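Local coordinates for malonyl CoA-acyl carrier protein transacylase (Burkholderia pseudomallei 1710b, PDB 3EZO) that probably transfers the malonyl group of malonyl-CoA to holo-acyl carrier protein, yielding malonyl-acyl carrier protein and free CoA, at residues A59-L62 with N63-T66; I111-R114 with D115-L119; L142-D145 with D146-R150. All coordinates share one frame; numbering follows the deposited sequence.

Contact 1 (A59-L62 with N63-T66)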
ATOM      1  N   ALA A  59     -12.582 -10.812  12.175  1.00 20.09           N
ATOM      2  CA  ALA A  59     -12.159  -9.560  11.594  1.00 20.22           C
ATOM      3  C   ALA A  59     -11.280  -8.731  12.557  1.00 20.29           C
ATOM      4  O   ALA A  59     -10.326  -8.087  12.095  1.00 20.49           O
ATOM      5  CB  ALA A  59     -13.355  -8.751  11.122  1.00 20.49           C
ATOM      6  N   ASP A  60     -11.544  -8.799  13.866  1.00 19.43           N
ATOM      7  CA  ASP A  60     -10.765  -8.007  14.841  1.00 19.42           C
ATOM      8  C   ASP A  60      -9.296  -8.448  14.892  1.00 18.92           C
ATOM      9  O   ASP A  60      -8.410  -7.612  15.018  1.00 18.91           O
ATOM     10  CB  ASP A  60     -11.433  -7.896  16.251  1.00 19.24           C
ATOM     11  CG  ASP A  60     -11.501  -9.208  17.017  1.00 20.54           C
ATOM     12  OD1 ASP A  60     -11.206 -10.282  16.450  1.00 24.82           O
ATOM     13  OD2 ASP A  60     -11.862  -9.180  18.230  1.00 23.57           O
ATOM     14  N   GLU A  61      -9.046  -9.745  14.700  1.00 18.40           N
ATOM     15  CA  GLU A  61      -7.668 -10.251  14.537  1.00 17.92           C
ATOM     16  C   GLU A  61      -7.082  -9.846  13.183  1.00 18.09           C
ATOM     17  O   GLU A  61      -5.949  -9.434  13.104  1.00 16.89           O
ATOM     18  CB  GLU A  61      -7.618 -11.780  14.664  1.00 18.27           C
ATOM     19  CG  GLU A  61      -8.216 -12.331  15.942  1.00 17.40           C
ATOM     20  CD  GLU A  61      -7.615 -11.764  17.201  1.00 17.76           C
ATOM     21  OE1 GLU A  61      -6.396 -11.497  17.234  1.00 17.02           O
ATOM     22  OE2 GLU A  61      -8.364 -11.645  18.216  1.00 21.47           O
ATOM     23  N   LEU A  62      -7.861 -10.000  12.113  1.00 19.34           N
ATOM     24  CA  LEU A  62      -7.363  -9.776  10.767  1.00 19.89           C
ATOM     25  C   LEU A  62      -6.994  -8.309  10.615  1.00 21.28           C
ATOM     26  O   LEU A  62      -6.044  -7.963   9.878  1.00 22.02           O
ATOM     27  CB  LEU A  62      -8.411 -10.159   9.714  1.00 19.78           C
ATOM     28  CG  LEU A  62      -7.989 -10.149   8.236  1.00 18.33           C
ATOM     29  CD1 LEU A  62      -6.963 -11.244   7.910  1.00 15.96           C
ATOM     30  CD2 LEU A  62      -9.198 -10.245   7.310  1.00 17.21           C
ATOM     31  N   ASN A  63      -7.760  -7.446  11.290  1.00 21.28           N
ATOM     32  CA  ASN A  63      -7.527  -6.002  11.223  1.00 21.67           C
ATOM     33  C   ASN A  63      -6.508  -5.429  12.213  1.00 20.65           C
ATOM     34  O   ASN A  63      -6.316  -4.230  12.237  1.00 22.19           O
ATOM     35  CB  ASN A  63      -8.821  -5.236  11.426  1.00 21.42           C
ATOM     36  CG  ASN A  63      -9.806  -5.460  10.364  1.00 21.82           C
ATOM     37  OD1 ASN A  63      -9.497  -5.841   9.234  1.00 24.59           O
ATOM     38  ND2 ASN A  63     -11.032  -5.193  10.700  1.00 24.77           N
ATOM     39  N   LEU A  64      -5.860  -6.226  13.031  1.00 19.87           N
ATOM     40  CA  LEU A  64      -4.732  -5.687  13.794  1.00 19.53           C
ATOM     41  C   LEU A  64      -3.606  -5.403  12.788  1.00 20.37           C
ATOM     42  O   LEU A  64      -3.236  -6.294  12.033  1.00 19.46           O
ATOM     43  CB  LEU A  64      -4.222  -6.687  14.814  1.00 19.05           C
ATOM     44  CG  LEU A  64      -5.235  -7.218  15.836  1.00 18.79           C
ATOM     45  CD1 LEU A  64      -4.594  -8.312  16.643  1.00 14.88           C
ATOM     46  CD2 LEU A  64      -5.737  -6.071  16.701  1.00 17.53           C
ATOM     47  N   THR A  65      -3.040  -4.197  12.800  1.00 20.84           N
ATOM     48  CA  THR A  65      -2.086  -3.794  11.754  1.00 20.74           C
ATOM     49  C   THR A  65      -0.880  -4.719  11.655  1.00 19.74           C
ATOM     50  O   THR A  65      -0.394  -4.977  10.562  1.00 19.99           O
ATOM     51  CB  THR A  65      -1.614  -2.332  11.926  1.00 21.50           C
ATOM     52  OG1 THR A  65      -0.664  -2.272  12.999  1.00 24.40           O
ATOM     53  CG2 THR A  65      -2.801  -1.409  12.201  1.00 20.84           C
ATOM     54  N   THR A  66      -0.408  -5.237  12.785  1.00 19.24           N
ATOM     55  CA  THR A  66       0.682  -6.225  12.813  1.00 19.39           C
ATOM     56  C   THR A  66       0.330  -7.528  12.083  1.00 18.05           C
ATOM     57  O   THR A  66       1.226  -8.306  11.730  1.00 17.47           O
ATOM     58  CB  THR A  66       1.115  -6.582  14.282  1.00 20.43           C
ATOM     59  OG1 THR A  66      -0.047  -6.544  15.155  1.00 25.24           O
ATOM     60  CG2 THR A  66       2.278  -5.609  14.791  1.00 21.40           C
TER

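Contact 2 (I111-R114 with D115-L119)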
ATOM      1  N   ILE A 111      13.417  -8.241  -2.971  1.00 13.86           N
ATOM      2  CA  ILE A 111      13.359  -8.744  -1.610  1.00 14.32           C
ATOM      3  C   ILE A 111      12.726 -10.138  -1.661  1.00 14.14           C
ATOM      4  O   ILE A 111      11.673 -10.303  -2.237  1.00 14.21           O
ATOM      5  CB  ILE A 111      12.509  -7.826  -0.682  1.00 14.22           C
ATOM      6  CG1 ILE A 111      13.097  -6.397  -0.598  1.00 15.83           C
ATOM      7  CG2 ILE A 111      12.426  -8.412   0.772  1.00 14.48           C
ATOM      8  CD1 ILE A 111      12.189  -5.379   0.212  1.00 14.08           C
ATOM      9  N   ALA A 112      13.361 -11.132  -1.074  1.00 13.97           N
ATOM     10  CA  ALA A 112      12.756 -12.459  -1.067  1.00 14.79           C
ATOM     11  C   ALA A 112      11.478 -12.434  -0.205  1.00 14.04           C
ATOM     12  O   ALA A 112      11.448 -11.815   0.870  1.00 14.56           O
ATOM     13  CB  ALA A 112      13.776 -13.522  -0.538  1.00 14.46           C
ATOM     14  N   PHE A 113      10.432 -13.086  -0.678  1.00 13.50           N
ATOM     15  CA  PHE A 113       9.173 -13.163   0.067  1.00 14.35           C
ATOM     16  C   PHE A 113       9.382 -13.617   1.498  1.00 14.73           C
ATOM     17  O   PHE A 113       8.828 -13.029   2.403  1.00 14.17           O
ATOM     18  CB  PHE A 113       8.153 -14.012  -0.676  1.00 14.33           C
ATOM     19  CG  PHE A 113       6.805 -14.151   0.030  1.00 13.51           C
ATOM     20  CD1 PHE A 113       6.057 -13.032   0.398  1.00 12.19           C
ATOM     21  CD2 PHE A 113       6.282 -15.412   0.300  1.00 13.02           C
ATOM     22  CE1 PHE A 113       4.794 -13.155   1.043  1.00 12.17           C
ATOM     23  CE2 PHE A 113       5.011 -15.562   0.909  1.00 12.11           C
ATOM     24  CZ  PHE A 113       4.272 -14.426   1.285  1.00 12.84           C
ATOM     25  N   ARG A 114      10.266 -14.591   1.696  1.00 16.17           N
ATOM     26  CA  ARG A 114      10.550 -15.126   3.020  1.00 17.18           C
ATOM     27  C   ARG A 114      11.126 -14.041   3.901  1.00 16.68           C
ATOM     28  O   ARG A 114      10.904 -14.075   5.108  1.00 15.71           O
ATOM     29  CB  ARG A 114      11.523 -16.322   2.914  1.00 18.19           C
ATOM     30  CG  ARG A 114      11.959 -16.974   4.184  1.00 22.49           C
ATOM     31  CD  ARG A 114      10.774 -17.503   4.976  1.00 27.73           C
ATOM     32  NE  ARG A 114      11.166 -18.055   6.279  1.00 30.86           N
ATOM     33  CZ  ARG A 114      11.410 -17.332   7.372  1.00 33.23           C
ATOM     34  NH1 ARG A 114      11.286 -15.976   7.367  1.00 31.83           N
ATOM     35  NH2 ARG A 114      11.758 -17.971   8.487  1.00 33.25           N
ATOM     36  N   ASP A 115      11.872 -13.092   3.309  1.00 15.38           N
ATOM     37  CA  ASP A 115      12.408 -11.958   4.081  1.00 15.54           C
ATOM     38  C   ASP A 115      11.396 -10.853   4.254  1.00 13.88           C
ATOM     39  O   ASP A 115      11.406 -10.149   5.267  1.00 16.01           O
ATOM     40  CB  ASP A 115      13.684 -11.381   3.446  1.00 14.47           C
ATOM     41  CG  ASP A 115      14.784 -12.417   3.360  1.00 18.54           C
ATOM     42  OD1 ASP A 115      14.720 -13.415   4.129  1.00 20.28           O
ATOM     43  OD2 ASP A 115      15.688 -12.254   2.517  1.00 19.92           O
ATOM     44  N   ALA A 116      10.528 -10.695   3.281  1.00 12.61           N
ATOM     45  CA  ALA A 116       9.548  -9.628   3.318  1.00 11.53           C
ATOM     46  C   ALA A 116       8.527  -9.819   4.454  1.00 10.63           C
ATOM     47  O   ALA A 116       7.953  -8.856   4.961  1.00  9.74           O
ATOM     48  CB  ALA A 116       8.850  -9.477   1.962  1.00 10.78           C
ATOM     49  N   LEU A 117       8.325 -11.065   4.862  1.00 11.19           N
ATOM     50  CA  LEU A 117       7.297 -11.378   5.839  1.00 10.14           C
ATOM     51  C   LEU A 117       7.612 -10.763   7.225  1.00 10.05           C
ATOM     52  O   LEU A 117       6.839  -9.936   7.699  1.00  9.14           O
ATOM     53  CB  LEU A 117       7.034 -12.903   5.852  1.00 10.44           C
ATOM     54  CG  LEU A 117       6.200 -13.414   4.674  1.00 11.68           C
ATOM     55  CD1 LEU A 117       6.506 -14.898   4.363  1.00  9.27           C
ATOM     56  CD2 LEU A 117       4.692 -13.170   4.886  1.00 10.42           C
ATOM     57  N   PRO A 118       8.757 -11.112   7.856  1.00  9.91           N
ATOM     58  CA  PRO A 118       9.060 -10.463   9.139  1.00 10.34           C
ATOM     59  C   PRO A 118       9.379  -8.958   8.986  1.00 10.91           C
ATOM     60  O   PRO A 118       9.214  -8.193   9.935  1.00 11.73           O
ATOM     61  CB  PRO A 118      10.247 -11.253   9.665  1.00 10.66           C
ATOM     62  CG  PRO A 118      10.908 -11.866   8.379  1.00 10.67           C
ATOM     63  CD  PRO A 118       9.758 -12.124   7.473  1.00 10.21           C
ATOM     64  N   LEU A 119       9.746  -8.517   7.780  1.00 11.36           N
ATOM     65  CA  LEU A 119      10.042  -7.108   7.552  1.00 10.35           C
ATOM     66  C   LEU A 119       8.777  -6.286   7.710  1.00  9.72           C
ATOM     67  O   LEU A 119       8.802  -5.277   8.386  1.00  8.87           O
ATOM     68  CB  LEU A 119      10.681  -6.890   6.167  1.00 10.61           C
ATOM     69  CG  LEU A 119      10.831  -5.464   5.564  1.00  9.34           C
ATOM     70  CD1 LEU A 119      11.601  -4.452   6.452  1.00  9.09           C
ATOM     71  CD2 LEU A 119      11.494  -5.547   4.144  1.00  7.10           C
TER
HETATM   72  O   HOH W   1      15.701 -10.531   0.550  1.00 20.57           O

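Contact 3 (L142-D145 with D146-R150)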
ATOM      1  N   LEU A 142     -12.539  14.402   0.695  1.00 16.91           N
ATOM      2  CA  LEU A 142     -13.074  14.167  -0.637  1.00 17.54           C
ATOM      3  C   LEU A 142     -13.590  15.460  -1.199  1.00 16.82           C
ATOM      4  O   LEU A 142     -14.261  16.204  -0.481  1.00 16.71           O
ATOM      5  CB  LEU A 142     -14.243  13.184  -0.548  1.00 18.47           C
ATOM      6  CG  LEU A 142     -13.959  11.687  -0.618  1.00 21.28           C
ATOM      7  CD1 LEU A 142     -13.140  11.158   0.546  1.00 23.64           C
ATOM      8  CD2 LEU A 142     -15.358  10.911  -0.766  1.00 21.70           C
ATOM      9  N   GLY A 143     -13.300  15.702  -2.481  1.00 15.47           N
ATOM     10  CA  GLY A 143     -13.796  16.846  -3.198  1.00 14.94           C
ATOM     11  C   GLY A 143     -12.818  18.013  -3.389  1.00 15.25           C
ATOM     12  O   GLY A 143     -13.139  18.911  -4.124  1.00 15.59           O
ATOM     13  N   LEU A 144     -11.650  18.033  -2.726  1.00 15.05           N
ATOM     14  CA  LEU A 144     -10.691  19.151  -2.888  1.00 14.59           C
ATOM     15  C   LEU A 144      -9.417  18.687  -3.605  1.00 14.63           C
ATOM     16  O   LEU A 144      -8.934  17.592  -3.336  1.00 15.88           O
ATOM     17  CB  LEU A 144     -10.338  19.782  -1.526  1.00 14.11           C
ATOM     18  CG  LEU A 144     -11.496  20.264  -0.650  1.00 14.35           C
ATOM     19  CD1 LEU A 144     -11.000  20.796   0.731  1.00 11.20           C
ATOM     20  CD2 LEU A 144     -12.263  21.335  -1.479  1.00 14.35           C
ATOM     21  N   ASP A 145      -8.861  19.529  -4.480  1.00 15.00           N
ATOM     22  CA  ASP A 145      -7.658  19.188  -5.235  1.00 16.00           C
ATOM     23  C   ASP A 145      -6.448  19.191  -4.289  1.00 15.72           C
ATOM     24  O   ASP A 145      -6.564  19.628  -3.156  1.00 16.65           O
ATOM     25  CB  ASP A 145      -7.471  20.123  -6.442  1.00 16.94           C
ATOM     26  CG  ASP A 145      -7.202  21.606  -6.043  1.00 19.57           C
ATOM     27  OD1 ASP A 145      -6.790  21.919  -4.906  1.00 20.74           O
ATOM     28  OD2 ASP A 145      -7.429  22.475  -6.898  1.00 25.07           O
ATOM     29  N   ASP A 146      -5.312  18.667  -4.723  1.00 15.28           N
ATOM     30  CA  ASP A 146      -4.205  18.486  -3.815  1.00 15.90           C
ATOM     31  C   ASP A 146      -3.717  19.790  -3.180  1.00 15.55           C
ATOM     32  O   ASP A 146      -3.402  19.805  -1.998  1.00 14.88           O
ATOM     33  CB  ASP A 146      -3.041  17.814  -4.510  1.00 16.38           C
ATOM     34  CG  ASP A 146      -3.388  16.433  -5.025  1.00 20.19           C
ATOM     35  OD1 ASP A 146      -4.433  15.859  -4.606  1.00 23.82           O
ATOM     36  OD2 ASP A 146      -2.612  15.929  -5.870  1.00 23.94           O
ATOM     37  N   ASP A 147      -3.632  20.868  -3.954  1.00 14.77           N
ATOM     38  CA  ASP A 147      -3.041  22.090  -3.417  1.00 15.66           C
ATOM     39  C   ASP A 147      -3.988  22.699  -2.378  1.00 13.78           C
ATOM     40  O   ASP A 147      -3.531  23.324  -1.426  1.00 12.49           O
ATOM     41  CB  ASP A 147      -2.673  23.102  -4.534  1.00 16.19           C
ATOM     42  CG  ASP A 147      -1.324  22.783  -5.220  1.00 20.60           C
ATOM     43  OD1 ASP A 147      -0.503  21.992  -4.702  1.00 23.43           O
ATOM     44  OD2 ASP A 147      -1.064  23.353  -6.295  1.00 27.36           O
ATOM     45  N   THR A 148      -5.304  22.514  -2.563  1.00 13.07           N
ATOM     46  CA  THR A 148      -6.290  23.004  -1.589  1.00 13.16           C
ATOM     47  C   THR A 148      -6.170  22.210  -0.294  1.00 12.15           C
ATOM     48  O   THR A 148      -6.193  22.763   0.769  1.00 12.67           O
ATOM     49  CB  THR A 148      -7.709  22.976  -2.165  1.00 13.65           C
ATOM     50  OG1 THR A 148      -7.704  23.762  -3.347  1.00 14.91           O
ATOM     51  CG2 THR A 148      -8.732  23.591  -1.208  1.00 15.45           C
ATOM     52  N   VAL A 149      -5.987  20.909  -0.384  1.00 11.67           N
ATOM     53  CA  VAL A 149      -5.822  20.131   0.810  1.00 11.33           C
ATOM     54  C   VAL A 149      -4.549  20.580   1.502  1.00 11.10           C
ATOM     55  O   VAL A 149      -4.536  20.746   2.706  1.00 12.39           O
ATOM     56  CB  VAL A 149      -5.868  18.605   0.560  1.00 10.72           C
ATOM     57  CG1 VAL A 149      -5.743  17.816   1.931  1.00  8.45           C
ATOM     58  CG2 VAL A 149      -7.155  18.237  -0.122  1.00 11.43           C
ATOM     59  N   ARG A 150      -3.489  20.836   0.759  1.00 11.81           N
ATOM     60  CA  ARG A 150      -2.252  21.321   1.395  1.00 12.08           C
ATOM     61  C   ARG A 150      -2.477  22.634   2.140  1.00 12.54           C
ATOM     62  O   ARG A 150      -1.990  22.802   3.300  1.00 12.99           O
ATOM     63  CB  ARG A 150      -1.097  21.436   0.398  1.00 12.37           C
ATOM     64  CG  ARG A 150      -0.625  20.080  -0.140  1.00 11.64           C
ATOM     65  CD  ARG A 150       0.449  20.292  -1.193  1.00 13.50           C
ATOM     66  NE  ARG A 150       0.986  19.048  -1.763  1.00 18.27           N
ATOM     67  CZ  ARG A 150       0.794  18.613  -3.019  1.00 20.57           C
ATOM     68  NH1 ARG A 150       0.064  19.308  -3.911  1.00 19.20           N
ATOM     69  NH2 ARG A 150       1.362  17.459  -3.393  1.00 21.33           N
TER
HETATM   70  O   HOH W   2      -6.990  15.759  -4.943  1.00 27.51           O

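Contact 1 (A59-L62 with N63-T66)
Asn-63 ends the short helix 59-62 by giving its backbone N to Ala-59 O, a helical bond of 2.8 Å. With chi1 at -65° its CG lies beside its own backbone N, and the amide is carried back over the same carbonyl: Asn-63 CG comes to 3.2 Å from Ala-59 O. Asn-63 ND2, 3.3 Å from Ala-59 O, is badly angled and makes no hydrogen bond to it. Asn-63 OD1 has its partner outside the turn, accepting from Gln-21 NE2. At Leu-64 the chain makes a tighter turn, and Leu-64 N bonds to Glu-61 O at 3.2 Å. The Leu-64 side chain covers the end of the helix: CG lies 3.3 Å from Asp-60 O, while CD1 runs alongside the bent chain of Glu-61 and reaches OE1 at 3.7 Å. Leu-64 is also the N-cap residue of the next helix, which Thr-65 and Thr-66 begin. The arrangement is thus a tight link between two consecutive helices at the surface. Leu-62 and Glu-61 pack on helix 50-56, and Thr-65 and Thr-66 on helix 113-128.

Contact 2 (I111-R114 with D115-L119)
Phe-113 and Leu-117, one helical turn apart, pack ring against methyl in the N-terminal turns of helix 113-128, part of the acyltransferase domain of the FabD family. Leu-117 CD1 sits over one face of the Phe-113 ring, 3.9 Å from the centroid and 15° from the ring normal, in a CH-pi contact. CD2 of the same leucine touches the ring at CE1 and CZ, so both methyls of its fork are used. Phe-113 has CG anti to the backbone N (chi1 180°), which swings the ring back beside its own carbonyl and onto the following turn. The ring also meets Tyr-77 of helix 65-85, their planes at about 45°.

Ile-111, just ahead of the N-cap, lies against the first turns with both branches. Its CG2 methyl rests on Ala-116 CB at 3.9 Å; the longer branch extends until CD1 reaches Leu-119 CD2 at 4.0 Å, the two side chains crossing at about a right angle. Helix 99-107 packs against this apolar side.

The Arg-114 chain, bent at chi2, passes across Pro-118 at about a right angle: CD of the proline approaches the edge of the guanidinium, 4.1 Å from NH1. Pro-118 has no N-H to offer Arg-114 O, and its CD stands 3.3 Å from that oxygen instead; the helix is kinked here.

Ala-112 is the N-cap residue. Its O takes a bond from Ala-116 N and a weak one from Asp-115 N. A water links the start of the helix to the carboxylate, accepting from Ala-112 N at 2.9 Å and donating to Asp-115 OD2 at 2.6 Å.

Contact 3 (L142-D145 with D146-R150)
The chain leaves strand 136-142 through Gly-143, whose positive phi (102°) turns it, and enters helix 146-156 at Asp-145, whose backbone O accepts the first helical bond, from Val-149 N at 3.1 Å. Asp-145 chi1 of 65° sets CG between the backbone N and the carbonyl carbon, and this brings OD1 over the first turn of the helix. Two donors of Thr-148 grip that oxygen: N at 2.8 Å from OD1, nearly along its C-O bond, and the hydroxyl OG1 at 2.6 Å, from above the carboxylate plane. The two side chains cross at about a right angle, and the double hold should fix the carboxylate's rotation.

Leu-144, one residue ahead of the cap, supplies the apolar side. Its CB lies 3.8 Å from Val-149 CG2, and Thr-148 CG2, the other branch on CB, meets Leu-144 CD1 at 4.1 Å. Val-149 continues inward onto strands 162-169 and 172-176. Together these features make a side-chain N-cap joined to a hydrophobic staple, at the start of a helix packed on the small antiparallel sheet, the smaller, ferredoxin-like subdomain known from FabD-type acyltransferases.

Overall arrangement
All three contacts are local, in series along the acyltransferase domain, and each includes the start of a helix; contact 1 also holds the end of the one before. Contacts 1 and 2 are neighbours, with centres about 20 Å and nearest atoms about 7 Å apart, and helices 65-85 and 113-128, which they open, pack against each other. Contact 3 belongs to the part of the fold built on the four-stranded antiparallel sheet. It is about 31 Å from contact 1 and about 36 Å from contact 2, centre to centre, and contacts 2 and 3 lie on opposite sides of the chain's centre. All are packing and capping features away from the predicted active-site residues Ser-98 and His-207.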